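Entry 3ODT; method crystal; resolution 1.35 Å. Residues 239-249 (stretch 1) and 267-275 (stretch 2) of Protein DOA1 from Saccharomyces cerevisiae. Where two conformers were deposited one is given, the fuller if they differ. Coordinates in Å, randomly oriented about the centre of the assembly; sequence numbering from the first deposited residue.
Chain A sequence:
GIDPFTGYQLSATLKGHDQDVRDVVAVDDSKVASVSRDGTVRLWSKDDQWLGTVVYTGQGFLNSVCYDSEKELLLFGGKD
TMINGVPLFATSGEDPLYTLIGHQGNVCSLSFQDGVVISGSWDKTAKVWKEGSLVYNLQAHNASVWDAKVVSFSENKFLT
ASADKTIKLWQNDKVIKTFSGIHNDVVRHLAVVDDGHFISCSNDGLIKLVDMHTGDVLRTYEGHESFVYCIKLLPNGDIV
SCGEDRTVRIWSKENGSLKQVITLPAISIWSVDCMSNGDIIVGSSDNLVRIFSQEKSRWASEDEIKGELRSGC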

ATOM      1  N   ILE A 239      -4.844 -11.772  -6.367  1.00  8.37           N
ATOM      2  CA  ILE A 239      -4.437 -10.382  -6.384  1.00  7.13           C
ATOM      3  C   ILE A 239      -5.669  -9.510  -6.134  1.00  7.59           C
ATOM      4  O   ILE A 239      -6.728  -9.746  -6.715  1.00  7.00           O
ATOM      5  CB  ILE A 239      -3.835  -9.994  -7.752  1.00  8.33           C
ATOM      6  CG1 ILE A 239      -2.651 -10.892  -8.111  1.00 10.02           C
ATOM      7  CG2 ILE A 239      -3.469  -8.509  -7.759  1.00  8.96           C
ATOM      8  CD1 ILE A 239      -2.224 -10.753  -9.572  1.00 10.91           C
ATOM      9  N   VAL A 240      -5.530  -8.525  -5.258  1.00  7.40           N
ATOM     10  CA  VAL A 240      -6.523  -7.465  -5.163  1.00  6.76           C
ATOM     11  C   VAL A 240      -5.898  -6.161  -5.660  1.00  5.92           C
ATOM     12  O   VAL A 240      -4.765  -5.824  -5.306  1.00  6.17           O
ATOM     13  CB  VAL A 240      -7.068  -7.285  -3.739  1.00  7.86           C
ATOM     14  CG1 VAL A 240      -6.000  -6.883  -2.765  1.00 18.23           C
ATOM     15  CG2 VAL A 240      -8.162  -6.251  -3.751  1.00  8.92           C
ATOM     16  N   SER A 241      -6.607  -5.476  -6.528  1.00  5.38           N
ATOM     17  CA  SER A 241      -6.141  -4.219  -7.084  1.00  6.47           C
ATOM     18  C   SER A 241      -7.229  -3.161  -6.990  1.00  7.56           C
ATOM     19  O   SER A 241      -8.416  -3.492  -6.838  1.00  7.62           O
ATOM     20  CB  SER A 241      -5.761  -4.399  -8.550  1.00  7.56           C
ATOM     21  OG  SER A 241      -6.888  -4.732  -9.373  1.00  7.86           O
ATOM     22  N   CYS A 242      -6.838  -1.909  -7.116  1.00  5.97           N
ATOM     23  CA  CYS A 242      -7.791  -0.821  -7.178  1.00  6.04           C
ATOM     24  C   CYS A 242      -7.218   0.355  -7.926  1.00  6.26           C
ATOM     25  O   CYS A 242      -5.998   0.493  -8.081  1.00  7.29           O
ATOM     26  CB  CYS A 242      -8.211  -0.390  -5.769  1.00  8.49           C
ATOM     27  SG  CYS A 242      -6.930   0.433  -4.801  1.00  7.51           S
ATOM     28  N   GLY A 243      -8.094   1.245  -8.388  1.00  7.19           N
ATOM     29  CA  GLY A 243      -7.603   2.414  -9.076  1.00  8.28           C
ATOM     30  C   GLY A 243      -8.627   3.468  -9.454  1.00  6.72           C
ATOM     31  O   GLY A 243      -9.683   3.646  -8.842  1.00  7.97           O
ATOM     32  N   GLU A 244      -8.249   4.188 -10.489  1.00  6.48           N
ATOM     33  CA  GLU A 244      -8.891   5.399 -10.883  1.00  5.60           C
ATOM     34  C   GLU A 244     -10.245   5.161 -11.572  1.00  7.33           C
ATOM     35  O   GLU A 244     -11.070   6.069 -11.679  1.00  7.12           O
ATOM     36  CB  GLU A 244      -7.900   6.185 -11.760  1.00  8.56           C
ATOM     37  CG  GLU A 244      -8.365   7.572 -12.229  1.00  8.13           C
ATOM     38  CD  GLU A 244      -8.861   8.464 -11.098  1.00  6.52           C
ATOM     39  OE1 GLU A 244      -8.214   8.520 -10.033  1.00  8.24           O
ATOM     40  OE2 GLU A 244      -9.886   9.142 -11.304  1.00  6.86           O
ATOM     41  N   ASP A 245     -10.495   3.924 -11.988  1.00  5.90           N
ATOM     42  CA  ASP A 245     -11.771   3.573 -12.627  1.00  5.95           C
ATOM     43  C   ASP A 245     -12.887   3.202 -11.655  1.00  7.10           C
ATOM     44  O   ASP A 245     -13.920   2.665 -12.056  1.00  8.46           O
ATOM     45  CB  ASP A 245     -11.575   2.476 -13.649  1.00  7.74           C
ATOM     46  CG  ASP A 245     -11.209   1.133 -13.019  1.00  8.56           C
ATOM     47  OD1 ASP A 245     -11.096   1.092 -11.772  1.00  8.33           O
ATOM     48  OD2 ASP A 245     -11.097   0.128 -13.796  1.00 11.09           O
ATOM     49  N   ARG A 246     -12.691   3.552 -10.383  1.00  6.29           N
ATOM     50  CA  ARG A 246     -13.683   3.385  -9.316  1.00  7.31           C
ATOM     51  C   ARG A 246     -13.849   1.943  -8.876  1.00  5.80           C
ATOM     52  O   ARG A 246     -14.809   1.626  -8.159  1.00  7.88           O
ATOM     53  CB  ARG A 246     -15.049   3.987  -9.692  1.00  8.54           C
ATOM     54  CG  ARG A 246     -14.954   5.355 -10.354  1.00  7.90           C
ATOM     55  CD  ARG A 246     -16.302   6.029 -10.448  1.00 11.19           C
ATOM     56  NE  ARG A 246     -17.228   5.435 -11.412  1.00 15.73           N
ATOM     57  CZ  ARG A 246     -18.343   4.777 -11.097  1.00 13.81           C
ATOM     58  NH1 ARG A 246     -18.667   4.534  -9.826  1.00 12.20           N
ATOM     59  NH2 ARG A 246     -19.133   4.322 -12.061  1.00 22.17           N
ATOM     60  N   THR A 247     -12.924   1.084  -9.266  1.00  5.90           N
ATOM     61  CA  THR A 247     -13.078  -0.328  -8.979  1.00  6.35           C
ATOM     62  C   THR A 247     -12.000  -0.882  -8.034  1.00  6.19           C
ATOM     63  O   THR A 247     -10.843  -0.430  -7.993  1.00  7.91           O
ATOM     64  CB  THR A 247     -13.126  -1.227 -10.241  1.00  7.49           C
ATOM     65  OG1 THR A 247     -11.838  -1.323 -10.855  1.00  8.37           O
ATOM     66  CG2 THR A 247     -14.210  -0.752 -11.231  1.00  8.31           C
ATOM     67  N   VAL A 248     -12.431  -1.907  -7.304  1.00  5.92           N
ATOM     68  CA  VAL A 248     -11.575  -2.877  -6.623  1.00  6.61           C
ATOM     69  C   VAL A 248     -11.762  -4.171  -7.391  1.00  5.87           C
ATOM     70  O   VAL A 248     -12.901  -4.564  -7.669  1.00  7.48           O
ATOM     71  CB  VAL A 248     -11.990  -3.078  -5.148  1.00  9.08           C
ATOM     72  CG1 VAL A 248     -11.138  -4.164  -4.512  1.00  8.66           C
ATOM     73  CG2 VAL A 248     -11.837  -1.760  -4.386  1.00  8.90           C
ATOM     74  N   ARG A 249     -10.674  -4.835  -7.742  1.00  7.69           N
ATOM     75  CA  ARG A 249     -10.773  -6.036  -8.549  1.00  7.83           C
ATOM     76  C   ARG A 249     -10.032  -7.169  -7.890  1.00  7.52           C
ATOM     77  O   ARG A 249      -8.989  -6.956  -7.266  1.00  7.54           O
ATOM     78  CB  ARG A 249     -10.279  -5.800  -9.966  1.00  8.25           C
ATOM     79  CG  ARG A 249     -11.101  -4.755 -10.667  1.00  7.23           C
ATOM     80  CD  ARG A 249     -10.660  -4.537 -12.092  1.00  9.79           C
ATOM     81  NE  ARG A 249     -11.381  -3.420 -12.713  1.00  8.01           N
ATOM     82  CZ  ARG A 249     -11.949  -3.435 -13.904  1.00  9.07           C
ATOM     83  NH1 ARG A 249     -11.991  -4.537 -14.634  1.00 12.91           N
ATOM     84  NH2 ARG A 249     -12.523  -2.318 -14.339  1.00  8.82           N
TER
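Stretch 2 (267-275) ISIWSVDCM

How does the second stretch run relative to the first? Stretch 1 is a hairpin: strand 239-243 passes through a type I turn from G243 to R246 and returns as strand 247-249. Stretch 2 begins with I267 and S268 in a non-regular segment beside that turn, then becomes extended from I269 to C274. Its strand runs nearly antiparallel to 239-243, at 158° between N-to-C directions, with axes approaching to 5.3 Å. Against 247-249 it points broadly the same way, crossing at -31° with the axes 8.1 Å apart at their closest. W270, at phi/psi -84/-34, departs from the extended conformation of the residues around it.

What does I269 do, the residue that covers the most surface? Its side chain, m at both chi1 and chi2, points toward the hairpin and reaches both of its strands. CG2 of I269 lies 3.7 Å from CB of C242 and 3.9 Å from CG2 of V248, while CG1 of I269 packs 3.5 Å from the backbone C of R246 and 3.7 Å from N of T247. Its backbone is anchored as well: N of I269 donates a hydrogen bond to O of G243 at 3.0 Å, nearly straight at 160°. Having no side chain, G243 approaches through its backbone, its CA 4.9 Å from CA of I269 and 3.5 Å from O of I269 in a CA-H...O contact.

Where does V272 settle, farther along the strand? It too points toward stretch 1, so the apolar contact begun by I269 continues. CG1 of V272 meets SG of C242 at 3.8 Å and CG1 of V248 at 4.2 Å, and CG2 of V272 lies 4.0 Å from CG1 of V240. C242, also directed at stretch 2, thus touches both I269 and V272. Beyond them, SG of C274 lies 3.6 Å from CG1 of V240, extending the apolar packing toward the start of the hairpin.

What holds the other end, where the turn meets I267 and S268? E244 starts with its CA-to-CB bond directed away, yet the end of its side chain comes back to stretch 2. There OG of S268 donates a short hydrogen bond of 2.6 Å to OE1 of E244, tying the turn to the residue just before the strand. I267 brings its carbonyl close without such a bond: O of I267 is 3.0 Å from O of E244, and both atoms are acceptors.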

ATOM      1  N   ILE A 267     -14.636   8.762  -7.118  1.00  8.46           N
ATOM      2  CA  ILE A 267     -13.940   8.990  -8.376  1.00  7.95           C
ATOM      3  C   ILE A 267     -12.598   8.240  -8.442  1.00  6.53           C
ATOM      4  O   ILE A 267     -12.150   7.916  -9.545  1.00  7.55           O
ATOM      5  CB  ILE A 267     -13.724  10.486  -8.712  1.00  9.54           C
ATOM      6  CG1 ILE A 267     -12.863  11.180  -7.656  1.00  8.95           C
ATOM      7  CG2 ILE A 267     -15.089  11.186  -8.960  1.00  9.36           C
ATOM      8  CD1 ILE A 267     -12.585  12.631  -7.984  1.00 13.29           C
ATOM      9  N   SER A 268     -11.982   7.984  -7.289  1.00  7.94           N
ATOM     10  CA  SER A 268     -10.691   7.280  -7.214  1.00  7.30           C
ATOM     11  C   SER A 268     -10.654   6.327  -6.049  1.00  5.78           C
ATOM     12  O   SER A 268     -11.049   6.700  -4.923  1.00  7.77           O
ATOM     13  CB  SER A 268      -9.556   8.288  -6.987  1.00  8.93           C
ATOM     14  OG  SER A 268      -9.545   9.313  -7.964  1.00  8.21           O
ATOM     15  N   ILE A 269     -10.151   5.115  -6.269  1.00  5.96           N
ATOM     16  CA  ILE A 269      -9.926   4.178  -5.169  1.00  6.73           C
ATOM     17  C   ILE A 269      -8.405   4.100  -4.941  1.00  5.47           C
ATOM     18  O   ILE A 269      -7.691   3.637  -5.815  1.00  7.03           O
ATOM     19  CB  ILE A 269     -10.464   2.768  -5.472  1.00  7.17           C
ATOM     20  CG1 ILE A 269     -11.828   2.832  -6.159  1.00  7.29           C
ATOM     21  CG2 ILE A 269     -10.508   1.948  -4.148  1.00  6.96           C
ATOM     22  CD1 ILE A 269     -12.877   3.628  -5.412  1.00  9.89           C
ATOM     23  N   TRP A 270      -7.932   4.651  -3.816  1.00  5.29           N
ATOM     24  CA  TRP A 270      -6.510   4.863  -3.611  1.00  5.12           C
ATOM     25  C   TRP A 270      -5.725   3.677  -3.076  1.00  5.18           C
ATOM     26  O   TRP A 270      -4.534   3.545  -3.352  1.00  7.52           O
ATOM     27  CB  TRP A 270      -6.275   6.057  -2.686  1.00  7.63           C
ATOM     28  CG  TRP A 270      -6.763   7.321  -3.245  1.00  7.76           C
ATOM     29  CD1 TRP A 270      -7.784   8.091  -2.781  1.00  7.04           C
ATOM     30  CD2 TRP A 270      -6.248   7.977  -4.405  1.00  9.00           C
ATOM     31  NE1 TRP A 270      -7.944   9.195  -3.589  1.00  7.29           N
ATOM     32  CE2 TRP A 270      -7.013   9.144  -4.594  1.00  7.29           C
ATOM     33  CE3 TRP A 270      -5.232   7.678  -5.309  1.00 10.81           C
ATOM     34  CZ2 TRP A 270      -6.785  10.022  -5.642  1.00  8.34           C
ATOM     35  CZ3 TRP A 270      -4.989   8.565  -6.353  1.00  8.88           C
ATOM     36  CH2 TRP A 270      -5.786   9.705  -6.526  1.00  9.66           C
ATOM     37  N   SER A 271      -6.373   2.885  -2.230  1.00  5.82           N
ATOM     38  CA  SER A 271      -5.628   1.894  -1.471  1.00  7.04           C
ATOM     39  C   SER A 271      -6.494   0.712  -1.062  1.00  6.20           C
ATOM     40  O   SER A 271      -7.695   0.847  -0.782  1.00  6.79           O
ATOM     41  CB  SER A 271      -5.077   2.570  -0.206  1.00  7.83           C
ATOM     42  OG  SER A 271      -4.290   1.659   0.563  1.00  8.43           O
ATOM     43  N   VAL A 272      -5.872  -0.455  -1.091  1.00  5.52           N
ATOM     44  CA  VAL A 272      -6.420  -1.673  -0.503  1.00  5.43           C
ATOM     45  C   VAL A 272      -5.383  -2.349   0.370  1.00  6.81           C
ATOM     46  O   VAL A 272      -4.157  -2.188   0.173  1.00  7.46           O
ATOM     47  CB  VAL A 272      -6.870  -2.689  -1.577  1.00  6.84           C
ATOM     48  CG1 VAL A 272      -8.122  -2.182  -2.294  1.00 10.05           C
ATOM     49  CG2 VAL A 272      -5.751  -2.917  -2.613  1.00 10.59           C
ATOM     50  N   ASP A 273      -5.879  -3.081   1.357  1.00  6.98           N
ATOM     51  CA  ASP A 273      -5.046  -3.995   2.125  1.00  6.01           C
ATOM     52  C   ASP A 273      -5.917  -5.174   2.514  1.00  7.51           C
ATOM     53  O   ASP A 273      -7.134  -5.104   2.423  1.00 13.39           O
ATOM     54  CB  ASP A 273      -4.444  -3.314   3.352  1.00  8.01           C
ATOM     55  CG  ASP A 273      -3.184  -4.028   3.874  1.00  9.95           C
ATOM     56  OD1 ASP A 273      -2.414  -4.505   3.048  1.00 23.63           O
ATOM     57  OD2 ASP A 273      -2.955  -4.089   5.078  1.00 10.87           O
ATOM     58  N   CYS A 274      -5.244  -6.251   2.913  0.54  8.06           N
ATOM     59  CA  CYS A 274      -5.868  -7.540   3.220  0.54  9.43           C
ATOM     60  C   CYS A 274      -5.649  -7.961   4.686  0.54 11.74           C
ATOM     61  O   CYS A 274      -4.512  -8.065   5.159  0.54 14.83           O
ATOM     62  CB  CYS A 274      -5.304  -8.633   2.285  0.54 13.11           C
ATOM     63  SG  CYS A 274      -5.541  -8.299   0.481  0.54 10.71           S
HETATM   64  N   MSE A 275      -6.747  -8.183   5.404  0.54  9.77           N
HETATM   65  CA  MSE A 275      -6.699  -8.838   6.696  0.54  8.76           C
HETATM   66  C   MSE A 275      -6.227 -10.269   6.553  0.54  9.67           C
HETATM   67  O   MSE A 275      -6.328 -10.874   5.473  0.54  6.57           O
HETATM   68  CB  MSE A 275      -8.080  -8.861   7.344  0.54 10.14           C
HETATM   69  CG  MSE A 275      -8.265  -7.875   8.451  0.54 30.01           C
HETATM   70 SE   MSE A 275     -10.145  -7.737   8.845  0.54 15.61          SE
HETATM   71  CE  MSE A 275     -10.425  -6.267   7.632  0.54  6.41           C
TER